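Local coordinates for protein HNH endonuclease (PDB 5H0O) that probably cleaves DNA as a phage-encoded nuclease of the HNH family, built on a His-Me finger fold, at residues C76-K81 with N109-C114; D72-Q77 with I85-I90. All coordinates share one frame; numbering follows the deposited sequence.

Contact 1: C76-K81 with N109-C114; sequences CQHCLK and NLQSLC. With MN (manganese (II) ion), chain B.
Cys76, Cys79 and Cys114 meet round the manganese ion, each SG at 2.3 Å from the metal, and Cys117 supplies the fourth sulfur. Two cysteine pairs, one at the turn of a knuckle and one at the start of helix 115-129, fit the treble-clef arrangement seen in His-Me finger nucleases with a Cys4 site; its role here is probably structural.

The first-shell sulfur of Cys76 is itself held by two backbone N-H groups, which form the second shell. With SG anti to the backbone N (chi1 174°), it turns back over the first helical turn and accepts Cys79 N at 3.4 Å, an N-cap bond. The same SG accepts Cys114 N from across the contact at 3.3 Å, and both bonds are nearly straight. Two N-H groups plus the metal thus grip one sulfur, and the N-H groups would be expected to draw off part of the thiolate charge. Cys114 in turn caps the next helix with its own SG.

A single backbone bond ties the helix start to the strand: Gln77 N donates to Ser112 O at 2.9 Å, nearly in line with the carbonyl, while Cys76 CA lies 3.4 Å from the same Ser112 O. Gln77 sets out toward the strand, its CG against Ser112 O, and bends at chi2 so that NE2 reaches Leu75 O.

Further out, helix 77-81 meets strand 110-113 at 78° through His78. Leu113 CD2 sits over the centre of one ring face, a CH-pi contact of 3.5 Å to the ring centroid. At the far end of the ring, the extended Gln111 crosses it with amide and imidazole planes 67° apart, and His78 NE2 donates to Gln111 OE1 at 2.8 Å from above the carbonyl plane, a bent bond rather than one along a lone pair.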
ATOM      1  N   CYS A  76       4.666 -10.793   7.207  1.00 10.21           N
ATOM      2  CA  CYS A  76       4.084  -9.516   7.603  1.00  9.93           C
ATOM      3  C   CYS A  76       5.117  -8.713   8.382  1.00 10.70           C
ATOM      4  O   CYS A  76       5.648  -9.180   9.393  1.00 11.65           O
ATOM      5  CB  CYS A  76       2.857  -9.732   8.470  1.00 10.68           C
ATOM      6  SG  CYS A  76       2.213  -8.160   9.112  1.00 10.94           S
ATOM      7  N   GLN A  77       5.379  -7.492   7.927  1.00 10.13           N
ATOM      8  CA  GLN A  77       6.418  -6.668   8.513  1.00 11.52           C
ATOM      9  C   GLN A  77       6.014  -6.061   9.845  1.00 12.29           C
ATOM     10  O   GLN A  77       6.867  -5.860  10.710  1.00 13.88           O
ATOM     11  CB  GLN A  77       6.825  -5.580   7.524  1.00 13.70           C
ATOM     12  CG  GLN A  77       7.449  -6.153   6.262  1.00 13.93           C
ATOM     13  CD  GLN A  77       8.695  -6.970   6.566  1.00 14.81           C
ATOM     14  OE1 GLN A  77       9.751  -6.414   6.899  1.00 18.57           O
ATOM     15  NE2 GLN A  77       8.581  -8.286   6.488  1.00 14.84           N
ATOM     16  N   HIS A  78       4.732  -5.776  10.036  1.00 12.04           N
ATOM     17  CA  HIS A  78       4.289  -5.253  11.330  1.00 11.44           C
ATOM     18  C   HIS A  78       4.343  -6.355  12.371  1.00 12.34           C
ATOM     19  O   HIS A  78       4.810  -6.126  13.492  1.00 14.54           O
ATOM     20  CB  HIS A  78       2.885  -4.673  11.243  1.00 10.84           C
ATOM     21  CG  HIS A  78       2.796  -3.414  10.444  1.00 12.02           C
ATOM     22  ND1 HIS A  78       1.633  -2.679  10.360  1.00 13.65           N
ATOM     23  CD2 HIS A  78       3.713  -2.761   9.689  1.00 12.60           C
ATOM     24  CE1 HIS A  78       1.838  -1.626   9.589  1.00 14.05           C
ATOM     25  NE2 HIS A  78       3.091  -1.652   9.170  1.00 12.78           N
ATOM     26  N   CYS A  79       3.874  -7.551  12.015  1.00 11.61           N
ATOM     27  CA  CYS A  79       4.002  -8.694  12.915  1.00 12.41           C
ATOM     28  C   CYS A  79       5.462  -8.932  13.305  1.00 13.98           C
ATOM     29  O   CYS A  79       5.766  -9.141  14.481  1.00 15.16           O
ATOM     30  CB  CYS A  79       3.403  -9.947  12.274  1.00 11.73           C
ATOM     31  SG  CYS A  79       1.577 -10.048  12.417  1.00 13.74           S
ATOM     32  N   LEU A  80       6.366  -8.865  12.337  1.00 13.78           N
ATOM     33  CA  LEU A  80       7.777  -9.125  12.626  1.00 16.65           C
ATOM     34  C   LEU A  80       8.307  -8.143  13.671  1.00 18.16           C
ATOM     35  O   LEU A  80       9.034  -8.539  14.593  1.00 20.39           O
ATOM     36  CB  LEU A  80       8.591  -9.064  11.333  1.00 18.66           C
ATOM     37  CG  LEU A  80       9.967  -9.716  11.287  1.00 22.71           C
ATOM     38  CD1 LEU A  80       9.907 -11.174  11.690  1.00 23.44           C
ATOM     39  CD2 LEU A  80      10.520  -9.573   9.874  1.00 23.76           C
ATOM     40  N   LYS A  81       7.925  -6.875  13.555  1.00 19.82           N
ATOM     41  CA  LYS A  81       8.314  -5.851  14.534  1.00 21.70           C
ATOM     42  C   LYS A  81       7.756  -6.155  15.918  1.00 21.99           C
ATOM     43  O   LYS A  81       8.356  -5.776  16.928  1.00 25.32           O
ATOM     44  CB  LYS A  81       7.854  -4.463  14.084  1.00 25.09           C
ATOM     45  CG  LYS A  81       8.538  -3.968  12.833  1.00 27.94           C
ATOM     46  CD  LYS A  81       8.233  -2.501  12.576  1.00 30.64           C
ATOM     47  CE  LYS A  81       9.020  -1.990  11.378  1.00 32.87           C
ATOM     48  NZ  LYS A  81       8.907  -0.514  11.214  1.00 33.83           N
ATOM     49  N   ASN A 109       8.335   2.771   0.688  1.00 12.16           N
ATOM     50  CA  ASN A 109       6.971   3.196   0.964  1.00 10.85           C
ATOM     51  C   ASN A 109       6.002   2.015   0.883  1.00  9.27           C
ATOM     52  O   ASN A 109       4.791   2.225   0.787  1.00 10.90           O
ATOM     53  CB  ASN A 109       6.535   4.293  -0.008  1.00 11.32           C
ATOM     54  CG  ASN A 109       5.214   4.935   0.391  1.00 11.38           C
ATOM     55  OD1 ASN A 109       4.991   5.224   1.570  1.00 12.24           O
ATOM     56  ND2 ASN A 109       4.327   5.136  -0.571  1.00 12.30           N
ATOM     57  N   LEU A 110       6.519   0.790   0.915  1.00 10.88           N
ATOM     58  CA  LEU A 110       5.699  -0.410   0.730  1.00 10.64           C
ATOM     59  C   LEU A 110       6.011  -1.426   1.811  1.00 11.19           C
ATOM     60  O   LEU A 110       7.181  -1.625   2.168  1.00 14.24           O
ATOM     61  CB  LEU A 110       5.928  -1.031  -0.650  1.00 11.34           C
ATOM     62  CG  LEU A 110       5.463  -0.153  -1.805  1.00 11.26           C
ATOM     63  CD1 LEU A 110       6.037  -0.662  -3.121  1.00 13.03           C
ATOM     64  CD2 LEU A 110       3.950  -0.050  -1.886  1.00 11.57           C
ATOM     65  N   GLN A 111       4.980  -2.085   2.341  1.00 10.38           N
ATOM     66  CA  GLN A 111       5.163  -3.124   3.344  1.00 10.49           C
ATOM     67  C   GLN A 111       4.266  -4.317   3.036  1.00 10.69           C
ATOM     68  O   GLN A 111       3.082  -4.153   2.732  1.00 11.66           O
ATOM     69  CB  GLN A 111       4.843  -2.632   4.762  1.00 12.59           C
ATOM     70  CG  GLN A 111       5.792  -1.570   5.305  1.00 13.71           C
ATOM     71  CD  GLN A 111       5.337  -1.040   6.665  1.00 14.35           C
ATOM     72  OE1 GLN A 111       4.204  -0.570   6.816  1.00 15.32           O
ATOM     73  NE2 GLN A 111       6.211  -1.108   7.648  1.00 14.77           N
ATOM     74  N   SER A 112       4.829  -5.513   3.169  1.00 10.51           N
ATOM     75  CA  SER A 112       4.043  -6.740   3.151  1.00  9.89           C
ATOM     76  C   SER A 112       3.316  -6.871   4.488  1.00  9.94           C
ATOM     77  O   SER A 112       3.942  -6.805   5.555  1.00 10.66           O
ATOM     78  CB  SER A 112       4.959  -7.947   2.933  1.00 10.01           C
ATOM     79  OG  SER A 112       5.713  -7.814   1.744  1.00 11.44           O
ATOM     80  N   LEU A 113       2.002  -7.086   4.436  1.00  9.50           N
ATOM     81  CA  LEU A 113       1.184  -7.166   5.639  1.00  9.76           C
ATOM     82  C   LEU A 113       0.255  -8.373   5.608  1.00 10.35           C
ATOM     83  O   LEU A 113      -0.212  -8.792   4.542  1.00 11.03           O
ATOM     84  CB  LEU A 113       0.331  -5.910   5.845  1.00 10.99           C
ATOM     85  CG  LEU A 113       1.046  -4.568   5.949  1.00 11.08           C
ATOM     86  CD1 LEU A 113       0.003  -3.470   6.057  1.00 12.32           C
ATOM     87  CD2 LEU A 113       1.990  -4.539   7.133  1.00 11.39           C
ATOM     88  N   CYS A 114      -0.041  -8.899   6.794  1.00 11.62           N
ATOM     89  CA  CYS A 114      -1.147  -9.827   6.968  1.00 11.51           C
ATOM     90  C   CYS A 114      -2.470  -9.060   6.986  1.00 10.84           C
ATOM     91  O   CYS A 114      -2.491  -7.834   7.058  1.00 11.84           O
ATOM     92  CB  CYS A 114      -0.978 -10.627   8.263  1.00 12.20           C
ATOM     93  SG  CYS A 114      -1.266  -9.683   9.795  1.00 12.69           S
TER
HETATM   94 MN    MN B 201       0.650  -8.754  10.727  1.00  9.78          MN

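Contact 2: D72-Q77 with I85-I90. With MN (manganese (II) ion), chain B.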
ATOM      1  N   ASP A  72      10.684  -9.450   1.503  1.00 12.86           N
ATOM      2  CA  ASP A  72      10.173  -9.669   2.838  1.00 12.07           C
ATOM      3  C   ASP A  72       9.994 -11.151   3.175  1.00 13.36           C
ATOM      4  O   ASP A  72       9.533 -11.449   4.228  1.00 13.96           O
ATOM      5  CB  ASP A  72       8.828  -8.942   2.993  1.00 12.39           C
ATOM      6  CG  ASP A  72       8.980  -7.424   3.037  1.00 13.27           C
ATOM      7  OD1 ASP A  72      10.052  -6.953   3.324  1.00 15.67           O
ATOM      8  OD2 ASP A  72       8.001  -6.742   2.809  1.00 13.94           O
ATOM      9  N   ASN A  73      10.337 -12.051   2.260  1.00 14.07           N
ATOM     10  CA  ASN A  73      10.103 -13.487   2.426  1.00 15.79           C
ATOM     11  C   ASN A  73       8.650 -13.808   2.790  1.00 15.07           C
ATOM     12  O   ASN A  73       8.364 -14.723   3.544  1.00 17.31           O
ATOM     13  CB  ASN A  73      11.083 -14.076   3.449  1.00 19.24           C
ATOM     14  CG  ASN A  73      12.519 -14.044   2.955  1.00 24.49           C
ATOM     15  OD1 ASN A  73      12.803 -14.441   1.822  1.00 27.94           O
ATOM     16  ND2 ASN A  73      13.426 -13.574   3.792  1.00 26.64           N
ATOM     17  N   TYR A  74       7.732 -13.025   2.232  1.00 12.92           N
ATOM     18  CA  TYR A  74       6.298 -13.222   2.404  1.00 13.68           C
ATOM     19  C   TYR A  74       5.886 -13.184   3.870  1.00 14.00           C
ATOM     20  O   TYR A  74       4.908 -13.820   4.256  1.00 15.57           O
ATOM     21  CB  TYR A  74       5.807 -14.503   1.702  1.00 14.96           C
ATOM     22  CG  TYR A  74       5.686 -14.338   0.197  1.00 17.06           C
ATOM     23  CD1 TYR A  74       6.814 -14.337  -0.608  1.00 17.47           C
ATOM     24  CD2 TYR A  74       4.455 -14.142  -0.409  1.00 18.87           C
ATOM     25  CE1 TYR A  74       6.725 -14.163  -1.979  1.00 18.19           C
ATOM     26  CE2 TYR A  74       4.348 -13.979  -1.780  1.00 19.30           C
ATOM     27  CZ  TYR A  74       5.486 -13.982  -2.564  1.00 19.79           C
ATOM     28  OH  TYR A  74       5.389 -13.804  -3.935  1.00 22.62           O
ATOM     29  N   LEU A  75       6.606 -12.409   4.685  1.00 11.99           N
ATOM     30  CA  LEU A  75       6.261 -12.244   6.097  1.00 11.94           C
ATOM     31  C   LEU A  75       5.684 -10.858   6.348  1.00 11.08           C
ATOM     32  O   LEU A  75       6.177  -9.871   5.796  1.00 11.80           O
ATOM     33  CB  LEU A  75       7.478 -12.461   6.986  1.00 14.06           C
ATOM     34  CG  LEU A  75       8.044 -13.884   6.972  1.00 16.71           C
ATOM     35  CD1 LEU A  75       9.214 -13.955   7.942  1.00 19.32           C
ATOM     36  CD2 LEU A  75       6.961 -14.897   7.323  1.00 19.46           C
ATOM     37  N   CYS A  76       4.666 -10.793   7.207  1.00 10.21           N
ATOM     38  CA  CYS A  76       4.084  -9.516   7.603  1.00  9.93           C
ATOM     39  C   CYS A  76       5.117  -8.713   8.382  1.00 10.70           C
ATOM     40  O   CYS A  76       5.648  -9.180   9.393  1.00 11.65           O
ATOM     41  CB  CYS A  76       2.857  -9.732   8.470  1.00 10.68           C
ATOM     42  SG  CYS A  76       2.213  -8.160   9.112  1.00 10.94           S
ATOM     43  N   GLN A  77       5.379  -7.492   7.927  1.00 10.13           N
ATOM     44  CA  GLN A  77       6.418  -6.668   8.513  1.00 11.52           C
ATOM     45  C   GLN A  77       6.014  -6.061   9.845  1.00 12.29           C
ATOM     46  O   GLN A  77       6.867  -5.860  10.710  1.00 13.88           O
ATOM     47  CB  GLN A  77       6.825  -5.580   7.524  1.00 13.70           C
ATOM     48  CG  GLN A  77       7.449  -6.153   6.262  1.00 13.93           C
ATOM     49  CD  GLN A  77       8.695  -6.970   6.566  1.00 14.81           C
ATOM     50  OE1 GLN A  77       9.751  -6.414   6.899  1.00 18.57           O
ATOM     51  NE2 GLN A  77       8.581  -8.286   6.488  1.00 14.84           N
ATOM     52  N   ILE A  85       5.351 -14.191  13.725  1.00 16.50           N
ATOM     53  CA  ILE A  85       5.532 -14.707  12.375  1.00 16.54           C
ATOM     54  C   ILE A  85       4.152 -14.927  11.773  1.00 15.81           C
ATOM     55  O   ILE A  85       3.381 -15.780  12.248  1.00 19.02           O
ATOM     56  CB  ILE A  85       6.340 -16.024  12.363  1.00 16.70           C
ATOM     57  CG1 ILE A  85       7.718 -15.833  13.010  1.00 18.27           C
ATOM     58  CG2 ILE A  85       6.488 -16.542  10.943  1.00 18.81           C
ATOM     59  CD1 ILE A  85       8.591 -14.797  12.341  1.00 19.26           C
ATOM     60  N   THR A  86       3.837 -14.160  10.730  1.00 14.62           N
ATOM     61  CA  THR A  86       2.549 -14.251  10.052  1.00 13.84           C
ATOM     62  C   THR A  86       2.772 -14.074   8.572  1.00 13.17           C
ATOM     63  O   THR A  86       3.460 -13.135   8.163  1.00 13.34           O
ATOM     64  CB  THR A  86       1.560 -13.180  10.545  1.00 15.26           C
ATOM     65  OG1 THR A  86       1.539 -13.162  11.980  1.00 15.80           O
ATOM     66  CG2 THR A  86       0.160 -13.460  10.006  1.00 15.85           C
ATOM     67  N   ARG A  87       2.166 -14.940   7.761  1.00 13.60           N
ATOM     68  CA  ARG A  87       2.266 -14.817   6.311  1.00 13.22           C
ATOM     69  C   ARG A  87       1.580 -13.535   5.841  1.00 11.87           C
ATOM     70  O   ARG A  87       0.470 -13.206   6.267  1.00 13.38           O
ATOM     71  CB  ARG A  87       1.651 -16.027   5.608  1.00 16.77           C
ATOM     72  CG  ARG A  87       1.772 -15.955   4.093  1.00 20.65           C
ATOM     73  CD  ARG A  87       1.630 -17.321   3.445  1.00 25.25           C
ATOM     74  NE  ARG A  87       1.725 -17.239   1.986  1.00 29.31           N
ATOM     75  CZ  ARG A  87       2.858 -17.325   1.290  1.00 32.27           C
ATOM     76  NH1 ARG A  87       4.024 -17.497   1.907  1.00 33.83           N
ATOM     77  NH2 ARG A  87       2.824 -17.244  -0.039  1.00 32.69           N
ATOM     78  N   ALA A  88       2.266 -12.807   4.976  1.00 12.03           N
ATOM     79  CA  ALA A  88       1.696 -11.624   4.371  1.00 11.38           C
ATOM     80  C   ALA A  88       0.754 -12.010   3.240  1.00 13.33           C
ATOM     81  O   ALA A  88       1.020 -12.963   2.498  1.00 16.98           O
ATOM     82  CB  ALA A  88       2.804 -10.726   3.845  1.00 11.79           C
ATOM     83  N   VAL A  89      -0.331 -11.246   3.103  1.00 12.81           N
ATOM     84  CA  VAL A  89      -1.337 -11.466   2.062  1.00 13.13           C
ATOM     85  C   VAL A  89      -1.510 -10.266   1.140  1.00 13.04           C
ATOM     86  O   VAL A  89      -2.247 -10.362   0.157  1.00 12.97           O
ATOM     87  CB  VAL A  89      -2.706 -11.859   2.652  1.00 15.00           C
ATOM     88  CG1 VAL A  89      -2.597 -13.178   3.423  1.00 16.66           C
ATOM     89  CG2 VAL A  89      -3.280 -10.750   3.513  1.00 15.79           C
ATOM     90  N   ILE A  90      -0.863  -9.140   1.425  1.00 11.73           N
ATOM     91  CA  ILE A  90      -1.078  -7.925   0.653  1.00 11.52           C
ATOM     92  C   ILE A  90       0.149  -7.044   0.811  1.00  9.97           C
ATOM     93  O   ILE A  90       0.868  -7.161   1.809  1.00 11.24           O
ATOM     94  CB  ILE A  90      -2.385  -7.214   1.098  1.00 12.39           C
ATOM     95  CG1 ILE A  90      -2.803  -6.146   0.088  1.00 13.32           C
ATOM     96  CG2 ILE A  90      -2.256  -6.655   2.511  1.00 14.27           C
ATOM     97  CD1 ILE A  90      -4.229  -5.646   0.269  1.00 14.94           C
TER
HETATM   98 MN    MN B 201       0.650  -8.754  10.727  1.00  9.78          MN
HETATM   99  O   HOH W   1       5.078 -16.770   4.568  1.00 41.90           O
HETATM  100  O   HOH W   2       5.692 -11.850  10.433  1.00 14.19           O
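An antiparallel beta bridge between Leu75 and Arg87 joins the chain entering the metal knuckle to the chain leaving it. The pair is non-hydrogen-bonded, with CA atoms 4.8 Å apart, and is flanked by two almost straight backbone bonds. Cys76 N donates to Thr86 O at 2.8 Å, and Ala88 N donates to Tyr74 O at 2.9 Å. The two acceptors are used differently: the first N-H arrives close to the line of the carbonyl, the second from well above its plane. CA-H groups of Leu75 and Arg87 also approach Thr86 O and Tyr74 O.

Side chains continue the pairing outward. Arg87 has CG anti to its backbone N (chi1 -178°) and stays extended to NE, which lays the guanidinium alongside the Tyr74 ring. The two planes are only 4° apart but displaced: Tyr74 CD2 lies over a guanidinium face, 3.5 Å from Arg87 NH2, while that nitrogen meets the ring obliquely. A water links Arg87 NH1 to Tyr74 O, giving the guanidinium a second, water-mediated tie to the same residue; Tyr74 O thereby accepts from both Ala88 N and the water. A second water spans Cys76 O and Thr86 N.

Next to the bridge the Leu75 and Ile85 side chains cross, CD2 of Leu75 4.0 Å from CG2 of Ile85, a modest apolar contact. Ala88 CB packs against the backbone, 3.8 Å from Leu75 C, and also touches Ser112 of strand 110-113.

Upstream, helix 59-71 ends in a Schellman motif at Asn73, whose phi is positive, as is that of Tyr74. This turns the chain into the bridge, and the Tyr74 side chain touches Leu66 and Leu69 of that helix. A short paired stem below a CxxC turn, with Cys76 at its tip as metal ligand, is the form of the knuckle in treble-clef metal sites.

Helix 59-71 leads into 72-77, helix 77-81 follows, and the chain returns at 85-90, where contact 2 closes the short loop. Strand 90-93 then runs out, and 110-113 comes back antiparallel to it, so contact 1 closes the longer excursion begun at the same stretch; Cys76 and Gln77 belong to both. The returning arm of contact 2 falls inside the span of contact 1. Ser112 OG lies 2.7 Å from Asp72 OD2, probably hydrogen-bonded, and Val89 N similarly reaches Leu113 O at a classic beta bulge, where Val89 and Ile90 face Leu113. Together they join helix 59-71, knuckle, hairpin and the start of helix 115-129 around the manganese.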